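Local atomic coordinates of CmeC (Campylobacter jejuni, PDB entry 4MT4), a protein that probably serves as the trimeric outer membrane channel of a drug efflux system, as other members of the outer membrane factor family do. Residues G21-E26 against I379-D384; F258-G263 against N437-V442. All blocks are in the same frame, centred on the assembly; numbering follows the deposited sequence.

Contact 1 of 2, residues G21-E26 against I379-D384; sequences GALSWE and IRLQYD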
loop_
_atom_site.group_PDB
_atom_site.type_symbol
_atom_site.label_atom_id
_atom_site.label_comp_id
_atom_site.label_asym_id
_atom_site.label_seq_id
_atom_site.Cartn_x
_atom_site.Cartn_y
_atom_site.Cartn_z
ATOM N N GLY B 21 27.660 7.523 -16.461
ATOM C CA GLY B 21 28.007 6.742 -15.289
ATOM C C GLY B 21 29.438 6.242 -15.319
ATOM O O GLY B 21 29.762 5.218 -14.720
ATOM N N ALA B 22 30.299 6.966 -16.024
ATOM C CA ALA B 22 31.702 6.583 -16.130
ATOM C C ALA B 22 32.622 7.692 -15.639
ATOM O O ALA B 22 32.457 8.855 -16.004
ATOM C CB ALA B 22 32.038 6.211 -17.566
ATOM N N LEU B 23 33.588 7.328 -14.801
ATOM C CA LEU B 23 34.594 8.277 -14.345
ATOM C C LEU B 23 35.566 8.586 -15.479
ATOM O O LEU B 23 35.678 7.818 -16.434
ATOM C CB LEU B 23 35.340 7.734 -13.124
ATOM C CG LEU B 23 34.508 7.590 -11.847
ATOM C CD1 LEU B 23 35.339 7.001 -10.720
ATOM C CD2 LEU B 23 33.919 8.931 -11.434
ATOM N N SER B 24 36.264 9.711 -15.370
ATOM C CA SER B 24 37.146 10.183 -16.436
ATOM C C SER B 24 38.284 9.207 -16.736
ATOM O O SER B 24 38.809 9.181 -17.849
ATOM C CB SER B 24 37.720 11.556 -16.076
ATOM O OG SER B 24 38.309 11.539 -14.788
ATOM N N TRP B 25 38.656 8.404 -15.745
ATOM C CA TRP B 25 39.700 7.401 -15.929
ATOM C C TRP B 25 39.108 6.006 -16.104
ATOM O O TRP B 25 39.831 5.009 -16.109
ATOM C CB TRP B 25 40.674 7.418 -14.749
ATOM C CG TRP B 25 40.014 7.344 -13.405
ATOM C CD1 TRP B 25 39.647 8.393 -12.613
ATOM C CD2 TRP B 25 39.653 6.156 -12.689
ATOM N NE1 TRP B 25 39.077 7.933 -11.451
ATOM C CE2 TRP B 25 39.069 6.563 -11.473
ATOM C CE3 TRP B 25 39.766 4.789 -12.959
ATOM C CZ2 TRP B 25 38.599 5.652 -10.529
ATOM C CZ3 TRP B 25 39.299 3.886 -12.021
ATOM C CH2 TRP B 25 38.722 4.322 -10.822
ATOM N N GLU B 26 37.787 5.943 -16.252
ATOM C CA GLU B 26 37.091 4.675 -16.438
ATOM C C GLU B 26 36.652 4.479 -17.886
ATOM O O GLU B 26 36.349 5.444 -18.589
ATOM C CB GLU B 26 35.875 4.591 -15.511
ATOM C CG GLU B 26 36.211 4.231 -14.071
ATOM C CD GLU B 26 34.974 4.069 -13.207
ATOM O OE1 GLU B 26 33.943 4.700 -13.521
ATOM O OE2 GLU B 26 35.029 3.308 -12.217
ATOM N N ILE B 379 29.963 7.005 -5.660
ATOM C CA ILE B 379 30.334 6.151 -4.539
ATOM C C ILE B 379 31.695 5.503 -4.808
ATOM O O ILE B 379 32.440 5.180 -3.880
ATOM C CB ILE B 379 29.258 5.071 -4.275
ATOM C CG1 ILE B 379 27.924 5.725 -3.912
ATOM C CG2 ILE B 379 29.673 4.154 -3.143
ATOM C CD1 ILE B 379 26.774 4.750 -3.804
ATOM N N ARG B 380 32.027 5.342 -6.087
ATOM C CA ARG B 380 33.340 4.837 -6.475
ATOM C C ARG B 380 34.437 5.785 -5.995
ATOM O O ARG B 380 35.498 5.349 -5.545
ATOM C CB ARG B 380 33.425 4.655 -7.992
ATOM C CG ARG B 380 34.774 4.156 -8.482
ATOM C CD ARG B 380 35.151 2.838 -7.827
ATOM N NE ARG B 380 36.453 2.360 -8.279
ATOM C CZ ARG B 380 37.609 2.709 -7.724
ATOM N NH1 ARG B 380 37.629 3.541 -6.692
ATOM N NH2 ARG B 380 38.748 2.226 -8.203
ATOM N N LEU B 381 34.169 7.085 -6.090
ATOM C CA LEU B 381 35.085 8.095 -5.580
ATOM C C LEU B 381 35.143 8.034 -4.059
ATOM O O LEU B 381 36.215 8.148 -3.465
ATOM C CB LEU B 381 34.659 9.493 -6.033
ATOM C CG LEU B 381 34.672 9.768 -7.537
ATOM C CD1 LEU B 381 34.179 11.179 -7.825
ATOM C CD2 LEU B 381 36.065 9.557 -8.106
ATOM N N GLN B 382 33.978 7.849 -3.442
ATOM C CA GLN B 382 33.871 7.753 -1.990
ATOM C C GLN B 382 34.671 6.579 -1.439
ATOM O O GLN B 382 35.148 6.624 -0.305
ATOM C CB GLN B 382 32.408 7.619 -1.567
ATOM C CG GLN B 382 31.575 8.871 -1.784
ATOM C CD GLN B 382 30.165 8.729 -1.243
ATOM O OE1 GLN B 382 29.687 9.582 -0.497
ATOM N NE2 GLN B 382 29.492 7.650 -1.622
ATOM N N TYR B 383 34.810 5.528 -2.243
ATOM C CA TYR B 383 35.572 4.350 -1.843
ATOM C C TYR B 383 37.026 4.721 -1.575
ATOM O O TYR B 383 37.600 4.331 -0.558
ATOM C CB TYR B 383 35.494 3.267 -2.920
ATOM C CG TYR B 383 35.883 1.887 -2.439
ATOM C CD1 TYR B 383 37.218 1.512 -2.338
ATOM C CD2 TYR B 383 34.913 0.957 -2.092
ATOM C CE1 TYR B 383 37.574 0.249 -1.899
ATOM C CE2 TYR B 383 35.260 -0.308 -1.654
ATOM C CZ TYR B 383 36.591 -0.657 -1.559
ATOM O OH TYR B 383 36.938 -1.915 -1.123
ATOM N N ASP B 384 37.612 5.483 -2.495
ATOM C CA ASP B 384 38.992 5.931 -2.356
ATOM C C ASP B 384 39.133 6.936 -1.218
ATOM O O ASP B 384 40.135 6.944 -0.505
ATOM C CB ASP B 384 39.495 6.546 -3.663
ATOM C CG ASP B 384 39.601 5.527 -4.783
ATOM O OD1 ASP B 384 39.698 4.320 -4.480
ATOM O OD2 ASP B 384 39.593 5.931 -5.965
#

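Contact 2 of 2, residues F258-G263 against N437-V442; sequences FDIPTG and NSIVDV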
loop_
_atom_site.group_PDB
_atom_site.type_symbol
_atom_site.label_atom_id
_atom_site.label_comp_id
_atom_site.label_asym_id
_atom_site.label_seq_id
_atom_site.Cartn_x
_atom_site.Cartn_y
_atom_site.Cartn_z
ATOM N N PHE B 258 33.487 -4.198 -12.508
ATOM C CA PHE B 258 32.350 -4.954 -13.019
ATOM C C PHE B 258 31.952 -4.500 -14.421
ATOM O O PHE B 258 31.955 -3.307 -14.724
ATOM C CB PHE B 258 31.156 -4.820 -12.070
ATOM C CG PHE B 258 31.422 -5.330 -10.682
ATOM C CD1 PHE B 258 31.990 -4.510 -9.721
ATOM C CD2 PHE B 258 31.099 -6.632 -10.338
ATOM C CE1 PHE B 258 32.234 -4.979 -8.446
ATOM C CE2 PHE B 258 31.340 -7.108 -9.065
ATOM C CZ PHE B 258 31.907 -6.280 -8.117
ATOM N N ASP B 259 31.608 -5.462 -15.272
ATOM C CA ASP B 259 31.149 -5.160 -16.625
ATOM C C ASP B 259 29.684 -4.728 -16.629
ATOM O O ASP B 259 28.796 -5.507 -16.970
ATOM C CB ASP B 259 31.345 -6.369 -17.543
ATOM C CG ASP B 259 30.953 -7.678 -16.881
ATOM O OD1 ASP B 259 30.364 -7.640 -15.780
ATOM O OD2 ASP B 259 31.229 -8.746 -17.467
ATOM N N ILE B 260 29.443 -3.479 -16.246
ATOM C CA ILE B 260 28.094 -2.931 -16.209
ATOM C C ILE B 260 28.010 -1.669 -17.064
ATOM O O ILE B 260 29.015 -0.986 -17.260
ATOM C CB ILE B 260 27.651 -2.610 -14.764
ATOM C CG1 ILE B 260 28.578 -1.568 -14.138
ATOM C CG2 ILE B 260 27.612 -3.877 -13.923
ATOM C CD1 ILE B 260 28.175 -1.162 -12.739
ATOM N N PRO B 261 26.810 -1.362 -17.588
ATOM C CA PRO B 261 26.613 -0.161 -18.407
ATOM C C PRO B 261 26.997 1.129 -17.686
ATOM O O PRO B 261 26.858 1.225 -16.467
ATOM C CB PRO B 261 25.110 -0.185 -18.703
ATOM C CG PRO B 261 24.741 -1.620 -18.630
ATOM C CD PRO B 261 25.598 -2.200 -17.543
ATOM N N THR B 262 27.483 2.104 -18.447
ATOM C CA THR B 262 27.823 3.413 -17.906
ATOM C C THR B 262 26.945 4.480 -18.546
ATOM O O THR B 262 27.010 5.656 -18.190
ATOM C CB THR B 262 29.304 3.760 -18.141
ATOM O OG1 THR B 262 29.558 3.856 -19.548
ATOM C CG2 THR B 262 30.208 2.695 -17.536
ATOM N N GLY B 263 26.128 4.051 -19.500
ATOM C CA GLY B 263 25.185 4.924 -20.173
ATOM C C GLY B 263 23.907 4.163 -20.470
ATOM O O GLY B 263 23.885 2.935 -20.394
ATOM N N ASN B 437 26.144 -2.474 -3.381
ATOM C CA ASN B 437 24.723 -2.326 -3.668
ATOM C C ASN B 437 24.464 -1.330 -4.793
ATOM O O ASN B 437 23.410 -1.362 -5.429
ATOM C CB ASN B 437 23.964 -1.895 -2.411
ATOM C CG ASN B 437 23.884 -2.996 -1.371
ATOM O OD1 ASN B 437 24.177 -4.157 -1.656
ATOM N ND2 ASN B 437 23.472 -2.637 -0.160
ATOM N N SER B 438 25.424 -0.442 -5.030
ATOM C CA SER B 438 25.312 0.520 -6.119
ATOM C C SER B 438 25.462 -0.199 -7.453
ATOM O O SER B 438 24.867 0.197 -8.455
ATOM C CB SER B 438 26.361 1.627 -5.989
ATOM O OG SER B 438 27.653 1.153 -6.329
ATOM N N ILE B 439 26.263 -1.261 -7.455
ATOM C CA ILE B 439 26.427 -2.097 -8.637
ATOM C C ILE B 439 25.107 -2.775 -8.979
ATOM O O ILE B 439 24.693 -2.812 -10.137
ATOM C CB ILE B 439 27.513 -3.174 -8.432
ATOM C CG1 ILE B 439 28.849 -2.529 -8.066
ATOM C CG2 ILE B 439 27.663 -4.024 -9.681
ATOM C CD1 ILE B 439 29.398 -1.614 -9.136
ATOM N N VAL B 440 24.450 -3.304 -7.953
ATOM C CA VAL B 440 23.177 -3.994 -8.110
ATOM C C VAL B 440 22.091 -3.060 -8.644
ATOM O O VAL B 440 21.309 -3.441 -9.515
ATOM C CB VAL B 440 22.710 -4.606 -6.773
ATOM C CG1 VAL B 440 21.385 -5.333 -6.945
ATOM C CG2 VAL B 440 23.770 -5.550 -6.230
ATOM N N ASP B 441 22.055 -1.837 -8.119
ATOM C CA ASP B 441 21.068 -0.847 -8.539
ATOM C C ASP B 441 21.165 -0.555 -10.033
ATOM O O ASP B 441 20.150 -0.407 -10.710
ATOM C CB ASP B 441 21.231 0.448 -7.740
ATOM C CG ASP B 441 20.705 0.327 -6.321
ATOM O OD1 ASP B 441 19.767 -0.468 -6.101
ATOM O OD2 ASP B 441 21.227 1.026 -5.425
ATOM N N VAL B 442 22.392 -0.477 -10.540
ATOM C CA VAL B 442 22.624 -0.278 -11.967
ATOM C C VAL B 442 22.132 -1.484 -12.757
ATOM O O VAL B 442 21.411 -1.339 -13.744
ATOM C CB VAL B 442 24.117 -0.045 -12.277
ATOM C CG1 VAL B 442 24.346 0.005 -13.781
ATOM C CG2 VAL B 442 24.606 1.231 -11.615
#

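Contact 1 of 2, residues G21-E26 against I379-D384
Three side chains of the N-terminal segment 21-26, L23, W25 and E26, gather round the long side chain of R380 on helix 339-405. R380 leaves the helix with CG anti to its backbone N (chi1 179°) and bends at chi2 (57°), so that CB and CG lie against L23 while the guanidinium travels on to W25. The indole stands nearly upright on that group, ring and guanidinium planes 77° apart: its CH2 corner comes down over one face of the guanidinium and lies 3.4 Å from R380 NH2. Seen from the indole, the cation sits at the ring edge, near its plane, so the charge does not rest on the pi face and this is no cation-pi stack. L23 crosses R380 at about a right angle, CD1 set 3.7 Å from R380 CG, and the same CD1 meets CD2 of L381 at 3.7 Å as the two leucines slide past each other in opposite directions. A type I turn from L23 to E26 brings the three residues together. It is closed by E26 N to L23 O and tightened by a nearly straight bond of 2.9 Å from L23 N to the anti lone pair of E26 OE1. The indole is backed on one face by L23 CB and E26 CG. E26 OE1 also forms a salt bridge with R376, one helical turn before R380. E26 OE2 lies 4.3 Å from R380 NE, well out of the guanidinium plane, so no N-H points at it and the charges merely attract. R380 instead uses NH1 for a salt bridge to D384 OD1, at 3.1 Å. With no hydrogen bond across, the contact rests on leucine packing, indole edge against guanidinium face, and E26-R380 attraction; the E26 and D384 carboxylates probably partly offset R380's charge.

Contact 2 of 2, residues F258-G263 against N437-V442
Loop-on-helix packing in the outer membrane factor fold forms this contact: the connection between helices 240-245 and 273-293 lies against helix 411-445 and fills a buried seam in which the side chains that touch are apolar. I439 and V442, three residues apart and so on one face of the helix, both point at the loop. I439 does most of the work. Its CG2, anti to the backbone N, lies over one face of the F258 ring, offset toward the rim and 4.1 Å above the plane, while its CD1 reaches CD1 of the same ring at 3.9 Å; side chain and ring cross at about a right angle. An inverse gamma turn centred on D259 lies between F258 and I260, and both of these side chains point to the helix. I260 holds CG1 in the crowded position between its backbone N and carbonyl carbon (chi1 61°), then runs on extended, so its terminal methyl is what meets the helix. On the loop's flanks, F258 also meets the ring of F41, and P261 packs on F446 just past the helix. R376 of helix 339-405 touches both I439 and V442. The tip of I260 is shared: CD1 lies 3.8 Å from I439 CD1 and 4.1 Å from V442 CG1, and that valine methyl in turn sits 3.9 Å from the carbonyl oxygen P261 O.

Overall arrangement
Contacts 1 and 2 lie side by side, their centres 12 Å apart, on the same side of the chain's centre. They are tied at both ends. On the loop side, G21 N and T262 O approach to 2.6 Å, a probable hydrogen bond, and A22 CB packs on T262 CB; on the helix side, I379 CD1 rests 3.8 Å from S438 CB, joining the consecutive helices 339-405 and 411-445. R376 stands between the two contacts and also hydrogen-bonds through NH2 to G21 O. Only contact 1 reaches another subunit, where L381 packs on N219 of a second copy.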